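Local structure of PTS-dependent dihydroxyacetone kinase operon regulatory protein (4LRZ) at residues A52-A64 with I181-S193. The protein activates transcription of the dhaKLM operon from a sigma-70 promoter and represses its own gene, this chain being its probable N-terminal sensor region. Sequence-based numbering, arbitrary orientation. Where two conformers were deposited one is given.
Sequences AMLTLGQAALEDA and IAREVGNLLLTDS
Val185 and Leu56 interlock as knobs into holes where helices 52-64 and 181-193 run roughly antiparallel, at 139°. Val185 drops among Met53, Leu56, Gly57 and Ala60; Gly57 lies under it, its CA 6.0 Å from that of Val185. With CG1 anti to the backbone N (chi1 -174°), Val185 sets that methyl 4.0 Å from Leu56 CB, while CG2 reaches Gly57 CA and the methyl of Ala60. Cut back to alanine, Val185 would lose both methyls, and a gap would probably open over Gly57, with Leu56 CB deprived of CG1 and Ala60 CB of one of its two partners.

Leu56 answers by pushing CD1 between Leu188 CB, at 3.7 Å, and Leu189 CD2, at 3.6 Å. At the other end Ile181 splits its branches: CG2 meets Leu61 CD1 at 3.7 Å, their side chains crossing nearly at right angles, and CD1 abuts Ala64 CB at 3.6 Å.

Polar contact is slight: a water donates to Glu184 OE2 at 2.9 Å and weakly to Ala60 O. Asp63 instead salt-bridges Arg183 of the second subunit.

Helix 51-66 and the long helix 174-211, which runs on toward the PAS domain, pair on the antiparallel GAF sheet, Leu61 and Ile181 together on Ile161 of strand 157-166, Val185 on Leu150 of strand 143-151.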
ATOM      1  N   ALA F  52      14.223   1.379   6.486  1.00 40.64           N
ATOM      2  CA  ALA F  52      12.867   1.419   6.000  1.00 41.24           C
ATOM      3  C   ALA F  52      12.200   0.047   6.145  1.00 40.67           C
ATOM      4  O   ALA F  52      11.151  -0.065   6.783  1.00 40.39           O
ATOM      5  CB  ALA F  52      12.805   1.961   4.570  1.00 40.96           C
ATOM      6  N   MET F  53      12.814  -0.998   5.604  1.00 39.86           N
ATOM      7  CA  MET F  53      12.248  -2.342   5.740  1.00 39.21           C
ATOM      8  C   MET F  53      12.262  -2.803   7.218  1.00 38.80           C
ATOM      9  O   MET F  53      11.373  -3.517   7.665  1.00 37.78           O
ATOM     10  CB  MET F  53      12.980  -3.339   4.818  1.00 39.71           C
ATOM     11  CG  MET F  53      12.680  -4.859   5.073  1.00 43.95           C
ATOM     12  SD  MET F  53      14.174  -5.930   5.362  1.00 52.42           S
ATOM     13  CE  MET F  53      15.090  -4.784   6.377  1.00 42.99           C
ATOM     14  N   LEU F  54      13.266  -2.388   7.974  1.00 39.17           N
ATOM     15  CA  LEU F  54      13.431  -2.867   9.349  1.00 39.72           C
ATOM     16  C   LEU F  54      12.344  -2.422  10.268  1.00 39.87           C
ATOM     17  O   LEU F  54      11.782  -3.217  11.025  1.00 40.00           O
ATOM     18  CB  LEU F  54      14.738  -2.341   9.990  1.00 40.48           C
ATOM     19  CG  LEU F  54      15.822  -3.365  10.220  1.00 40.21           C
ATOM     20  CD1 LEU F  54      16.987  -2.750  10.973  1.00 38.42           C
ATOM     21  CD2 LEU F  54      15.275  -4.621  10.916  1.00 38.96           C
ATOM     22  N   THR F  55      12.085  -1.130  10.248  1.00 40.94           N
ATOM     23  CA  THR F  55      11.166  -0.586  11.213  1.00 42.67           C
ATOM     24  C   THR F  55       9.787  -1.179  10.945  1.00 40.62           C
ATOM     25  O   THR F  55       9.071  -1.494  11.887  1.00 41.52           O
ATOM     26  CB  THR F  55      11.150   0.938  11.226  1.00 43.35           C
ATOM     27  OG1 THR F  55      10.450   1.397  10.089  1.00 49.52           O
ATOM     28  CG2 THR F  55      12.557   1.479  11.193  1.00 46.05           C
ATOM     29  N   LEU F  56       9.465  -1.395   9.673  1.00 38.72           N
ATOM     30  CA  LEU F  56       8.180  -1.975   9.279  1.00 36.50           C
ATOM     31  C   LEU F  56       8.145  -3.442   9.692  1.00 35.49           C
ATOM     32  O   LEU F  56       7.189  -3.925  10.305  1.00 34.58           O
ATOM     33  CB  LEU F  56       7.993  -1.839   7.780  1.00 36.09           C
ATOM     34  CG  LEU F  56       7.825  -0.444   7.168  1.00 35.49           C
ATOM     35  CD1 LEU F  56       7.608  -0.623   5.682  1.00 35.33           C
ATOM     36  CD2 LEU F  56       6.587   0.283   7.745  1.00 34.95           C
ATOM     37  N   GLY F  57       9.239  -4.139   9.411  1.00 34.89           N
ATOM     38  CA  GLY F  57       9.378  -5.531   9.794  1.00 33.97           C
ATOM     39  C   GLY F  57       9.294  -5.802  11.287  1.00 33.89           C
ATOM     40  O   GLY F  57       8.731  -6.817  11.690  1.00 33.90           O
ATOM     41  N   GLN F  58       9.896  -4.930  12.094  1.00 34.67           N
ATOM     42  CA  GLN F  58       9.986  -5.127  13.558  1.00 36.21           C
ATOM     43  C   GLN F  58       8.595  -4.937  14.228  1.00 37.18           C
ATOM     44  O   GLN F  58       8.237  -5.681  15.150  1.00 37.43           O
ATOM     45  CB  GLN F  58      11.028  -4.173  14.182  1.00 36.96           C
ATOM     46  CG  GLN F  58      12.509  -4.572  13.946  1.00 39.88           C
ATOM     47  CD  GLN F  58      13.548  -3.527  14.448  1.00 42.68           C
ATOM     48  OE1 GLN F  58      14.603  -3.905  14.950  1.00 45.45           O
ATOM     49  NE2 GLN F  58      13.254  -2.237  14.301  1.00 40.63           N
ATOM     50  N   ALA F  59       7.819  -3.956  13.744  1.00 37.25           N
ATOM     51  CA  ALA F  59       6.448  -3.739  14.242  1.00 37.69           C
ATOM     52  C   ALA F  59       5.565  -4.965  13.962  1.00 37.09           C
ATOM     53  O   ALA F  59       4.816  -5.436  14.852  1.00 36.66           O
ATOM     54  CB  ALA F  59       5.828  -2.460  13.631  1.00 37.00           C
ATOM     55  N   ALA F  60       5.684  -5.474  12.731  1.00 35.93           N
ATOM     56  CA  ALA F  60       4.918  -6.609  12.240  1.00 35.47           C
ATOM     57  C   ALA F  60       5.239  -7.904  13.017  1.00 35.47           C
ATOM     58  O   ALA F  60       4.347  -8.744  13.325  1.00 35.40           O
ATOM     59  CB  ALA F  60       5.220  -6.797  10.764  1.00 35.59           C
ATOM     60  N   LEU F  61       6.522  -8.041  13.331  1.00 34.56           N
ATOM     61  CA  LEU F  61       7.037  -9.183  14.061  1.00 34.17           C
ATOM     62  C   LEU F  61       6.683  -9.156  15.535  1.00 34.17           C
ATOM     63  O   LEU F  61       6.348 -10.198  16.095  1.00 35.03           O
ATOM     64  CB  LEU F  61       8.556  -9.331  13.840  1.00 33.10           C
ATOM     65  CG  LEU F  61       8.920 -10.462  12.882  1.00 34.91           C
ATOM     66  CD1 LEU F  61       8.088 -10.485  11.659  1.00 32.45           C
ATOM     67  CD2 LEU F  61      10.438 -10.488  12.476  1.00 35.36           C
ATOM     68  N   GLU F  62       6.846  -8.016  16.186  1.00 34.43           N
ATOM     69  CA  GLU F  62       6.261  -7.811  17.530  1.00 37.34           C
ATOM     70  C   GLU F  62       4.802  -8.230  17.624  1.00 37.54           C
ATOM     71  O   GLU F  62       4.437  -8.938  18.561  1.00 38.83           O
ATOM     72  CB  GLU F  62       6.385  -6.350  18.025  1.00 36.72           C
ATOM     73  CG  GLU F  62       7.863  -6.032  18.279  1.00 38.58           C
ATOM     74  CD  GLU F  62       8.186  -4.556  18.198  1.00 41.61           C
ATOM     75  OE1 GLU F  62       9.412  -4.219  18.202  1.00 42.26           O
ATOM     76  OE2 GLU F  62       7.217  -3.744  18.152  1.00 38.31           O
ATOM     77  N   ASP F  63       3.996  -7.796  16.661  1.00 37.57           N
ATOM     78  CA  ASP F  63       2.597  -8.171  16.611  1.00 39.25           C
ATOM     79  C   ASP F  63       2.399  -9.681  16.392  1.00 39.49           C
ATOM     80  O   ASP F  63       1.500 -10.275  16.986  1.00 40.66           O
ATOM     81  CB  ASP F  63       1.856  -7.362  15.538  1.00 38.95           C
ATOM     82  CG  ASP F  63       1.750  -5.842  15.887  1.00 43.31           C
ATOM     83  OD1 ASP F  63       1.050  -5.108  15.155  1.00 44.85           O
ATOM     84  OD2 ASP F  63       2.349  -5.359  16.889  1.00 45.83           O
ATOM     85  N   ALA F  64       3.224 -10.312  15.556  1.00 38.92           N
ATOM     86  CA  ALA F  64       3.003 -11.732  15.267  1.00 39.29           C
ATOM     87  C   ALA F  64       3.265 -12.465  16.557  1.00 39.37           C
ATOM     88  O   ALA F  64       2.523 -13.367  16.909  1.00 40.10           O
ATOM     89  CB  ALA F  64       3.913 -12.266  14.148  1.00 37.31           C
ATOM     90  N   ILE F 181       3.366 -12.201   6.395  1.00 28.99           N
ATOM     91  CA  ILE F 181       4.140 -11.094   6.980  1.00 29.44           C
ATOM     92  C   ILE F 181       5.131 -10.525   5.962  1.00 30.46           C
ATOM     93  O   ILE F 181       5.210  -9.320   5.809  1.00 30.15           O
ATOM     94  CB  ILE F 181       4.840 -11.477   8.262  1.00 29.58           C
ATOM     95  CG1 ILE F 181       3.812 -11.713   9.359  1.00 30.80           C
ATOM     96  CG2 ILE F 181       5.802 -10.411   8.710  1.00 25.95           C
ATOM     97  CD1 ILE F 181       4.410 -12.434  10.551  1.00 32.68           C
ATOM     98  N   ALA F 182       5.821 -11.375   5.209  1.00 31.06           N
ATOM     99  CA  ALA F 182       6.704 -10.830   4.126  1.00 32.58           C
ATOM    100  C   ALA F 182       5.915 -10.043   3.136  1.00 32.12           C
ATOM    101  O   ALA F 182       6.321  -8.958   2.736  1.00 32.94           O
ATOM    102  CB  ALA F 182       7.576 -11.926   3.374  1.00 30.25           C
ATOM    103  N   ARG F 183       4.784 -10.568   2.713  1.00 34.01           N
ATOM    104  CA  ARG F 183       3.953  -9.766   1.800  1.00 35.60           C
ATOM    105  C   ARG F 183       3.390  -8.459   2.354  1.00 35.20           C
ATOM    106  O   ARG F 183       3.264  -7.463   1.623  1.00 35.64           O
ATOM    107  CB  ARG F 183       2.908 -10.609   1.115  1.00 36.85           C
ATOM    108  CG  ARG F 183       3.452 -10.961  -0.282  1.00 43.32           C
ATOM    109  CD  ARG F 183       3.378 -12.443  -0.623  1.00 48.66           C
ATOM    110  NE  ARG F 183       2.000 -12.870  -0.847  1.00 54.59           N
ATOM    111  CZ  ARG F 183       1.640 -13.884  -1.641  1.00 55.64           C
ATOM    112  NH1 ARG F 183       2.552 -14.600  -2.318  1.00 55.28           N
ATOM    113  NH2 ARG F 183       0.360 -14.182  -1.748  1.00 51.73           N
ATOM    114  N   GLU F 184       3.103  -8.444   3.652  1.00 35.06           N
ATOM    115  CA  GLU F 184       2.612  -7.252   4.304  1.00 35.95           C
ATOM    116  C   GLU F 184       3.706  -6.193   4.364  1.00 34.53           C
ATOM    117  O   GLU F 184       3.459  -5.066   3.984  1.00 35.10           O
ATOM    118  CB  GLU F 184       2.067  -7.602   5.696  1.00 37.96           C
ATOM    119  CG  GLU F 184       2.205  -6.494   6.734  1.00 45.46           C
ATOM    120  CD  GLU F 184       1.388  -6.750   8.022  1.00 54.54           C
ATOM    121  OE1 GLU F 184       0.684  -5.794   8.427  1.00 58.90           O
ATOM    122  OE2 GLU F 184       1.453  -7.865   8.631  1.00 54.27           O
ATOM    123  N   VAL F 185       4.909  -6.552   4.818  1.00 33.25           N
ATOM    124  CA  VAL F 185       6.035  -5.612   4.867  1.00 33.72           C
ATOM    125  C   VAL F 185       6.379  -5.083   3.419  1.00 34.28           C
ATOM    126  O   VAL F 185       6.475  -3.870   3.171  1.00 35.04           O
ATOM    127  CB  VAL F 185       7.254  -6.252   5.578  1.00 33.87           C
ATOM    128  CG1 VAL F 185       8.357  -5.248   5.757  1.00 34.72           C
ATOM    129  CG2 VAL F 185       6.853  -6.828   6.952  1.00 32.61           C
ATOM    130  N   GLY F 186       6.492  -5.990   2.460  1.00 32.70           N
ATOM    131  CA  GLY F 186       6.548  -5.613   1.047  1.00 32.54           C
ATOM    132  C   GLY F 186       5.525  -4.570   0.642  1.00 33.22           C
ATOM    133  O   GLY F 186       5.871  -3.472   0.127  1.00 34.78           O
ATOM    134  N   ASN F 187       4.266  -4.823   0.905  1.00 31.84           N
ATOM    135  CA  ASN F 187       3.280  -3.891   0.423  0.50 31.95           C
ATOM    136  C   ASN F 187       3.364  -2.549   1.138  1.00 32.07           C
ATOM    137  O   ASN F 187       3.028  -1.516   0.558  1.00 31.79           O
ATOM    138  CB  ASN F 187       1.889  -4.502   0.457  0.50 31.51           C
ATOM    139  CG  ASN F 187       1.740  -5.622  -0.551  0.50 32.02           C
ATOM    140  OD1 ASN F 187       2.387  -5.615  -1.604  0.50 33.95           O
ATOM    141  ND2 ASN F 187       0.930  -6.601  -0.226  0.50 31.02           N
ATOM    142  N   LEU F 188       3.842  -2.576   2.375  1.00 31.14           N
ATOM    143  CA  LEU F 188       3.985  -1.359   3.102  1.00 32.46           C
ATOM    144  C   LEU F 188       5.116  -0.522   2.510  1.00 33.23           C
ATOM    145  O   LEU F 188       5.044   0.691   2.549  1.00 34.13           O
ATOM    146  CB  LEU F 188       4.238  -1.648   4.544  1.00 31.91           C
ATOM    147  CG  LEU F 188       3.162  -1.536   5.627  1.00 34.26           C
ATOM    148  CD1 LEU F 188       1.826  -0.971   5.243  1.00 31.06           C
ATOM    149  CD2 LEU F 188       3.088  -2.833   6.432  1.00 32.82           C
ATOM    150  N   LEU F 189       6.153  -1.162   1.968  1.00 34.38           N
ATOM    151  CA  LEU F 189       7.231  -0.416   1.322  1.00 37.05           C
ATOM    152  C   LEU F 189       6.666   0.202   0.060  1.00 38.36           C
ATOM    153  O   LEU F 189       6.950   1.349  -0.261  1.00 40.48           O
ATOM    154  CB  LEU F 189       8.445  -1.284   1.000  1.00 36.04           C
ATOM    155  CG  LEU F 189       9.253  -1.796   2.210  1.00 37.35           C
ATOM    156  CD1 LEU F 189      10.233  -2.896   1.754  1.00 36.46           C
ATOM    157  CD2 LEU F 189      10.003  -0.682   2.946  1.00 34.58           C
ATOM    158  N   LEU F 190       5.833  -0.542  -0.631  1.00 38.79           N
ATOM    159  CA  LEU F 190       5.135  -0.014  -1.788  1.00 40.65           C
ATOM    160  C   LEU F 190       4.217   1.184  -1.476  1.00 41.25           C
ATOM    161  O   LEU F 190       4.163   2.147  -2.281  1.00 41.71           O
ATOM    162  CB  LEU F 190       4.322  -1.139  -2.432  1.00 41.48           C
ATOM    163  CG  LEU F 190       3.484  -0.780  -3.648  1.00 44.56           C
ATOM    164  CD1 LEU F 190       4.418  -0.511  -4.797  1.00 48.15           C
ATOM    165  CD2 LEU F 190       2.545  -1.967  -3.980  1.00 49.40           C
ATOM    166  N   THR F 191       3.520   1.150  -0.331  1.00 44.59           N
ATOM    167  CA  THR F 191       2.657   2.278  -0.009  1.00 44.21           C
ATOM    168  C   THR F 191       3.484   3.517   0.370  1.00 42.96           C
ATOM    169  O   THR F 191       3.109   4.605  -0.012  1.00 40.92           O
ATOM    170  CB  THR F 191       1.510   1.997   1.019  1.00 44.98           C
ATOM    171  OG1 THR F 191       2.007   2.107   2.347  1.00 45.58           O
ATOM    172  CG2 THR F 191       0.924   0.628   0.848  1.00 44.99           C
ATOM    173  N   ASP F 192       4.622   3.344   1.051  1.00 43.48           N
ATOM    174  CA  ASP F 192       5.563   4.469   1.286  1.00 44.02           C
ATOM    175  C   ASP F 192       5.985   5.094  -0.048  1.00 42.57           C
ATOM    176  O   ASP F 192       6.031   6.324  -0.199  1.00 41.92           O
ATOM    177  CB  ASP F 192       6.829   4.043   2.057  1.00 46.36           C
ATOM    178  CG  ASP F 192       6.635   4.019   3.596  1.00 51.86           C
ATOM    179  OD1 ASP F 192       5.579   4.476   4.094  1.00 59.34           O
ATOM    180  OD2 ASP F 192       7.539   3.530   4.321  1.00 58.85           O
ATOM    181  N   SER F 193       6.286   4.247  -1.020  1.00 42.26           N
ATOM    182  CA  SER F 193       6.767   4.760  -2.297  1.00 41.95           C
ATOM    183  C   SER F 193       5.637   5.390  -3.146  1.00 39.42           C
ATOM    184  O   SER F 193       5.864   6.347  -3.861  1.00 38.56           O
ATOM    185  CB  SER F 193       7.594   3.709  -3.036  1.00 43.57           C
ATOM    186  OG  SER F 193       6.843   3.029  -4.008  1.00 48.08           O
TER
HETATM  187  O   HOH W   1       1.534  -9.029  11.316  1.00 26.54           O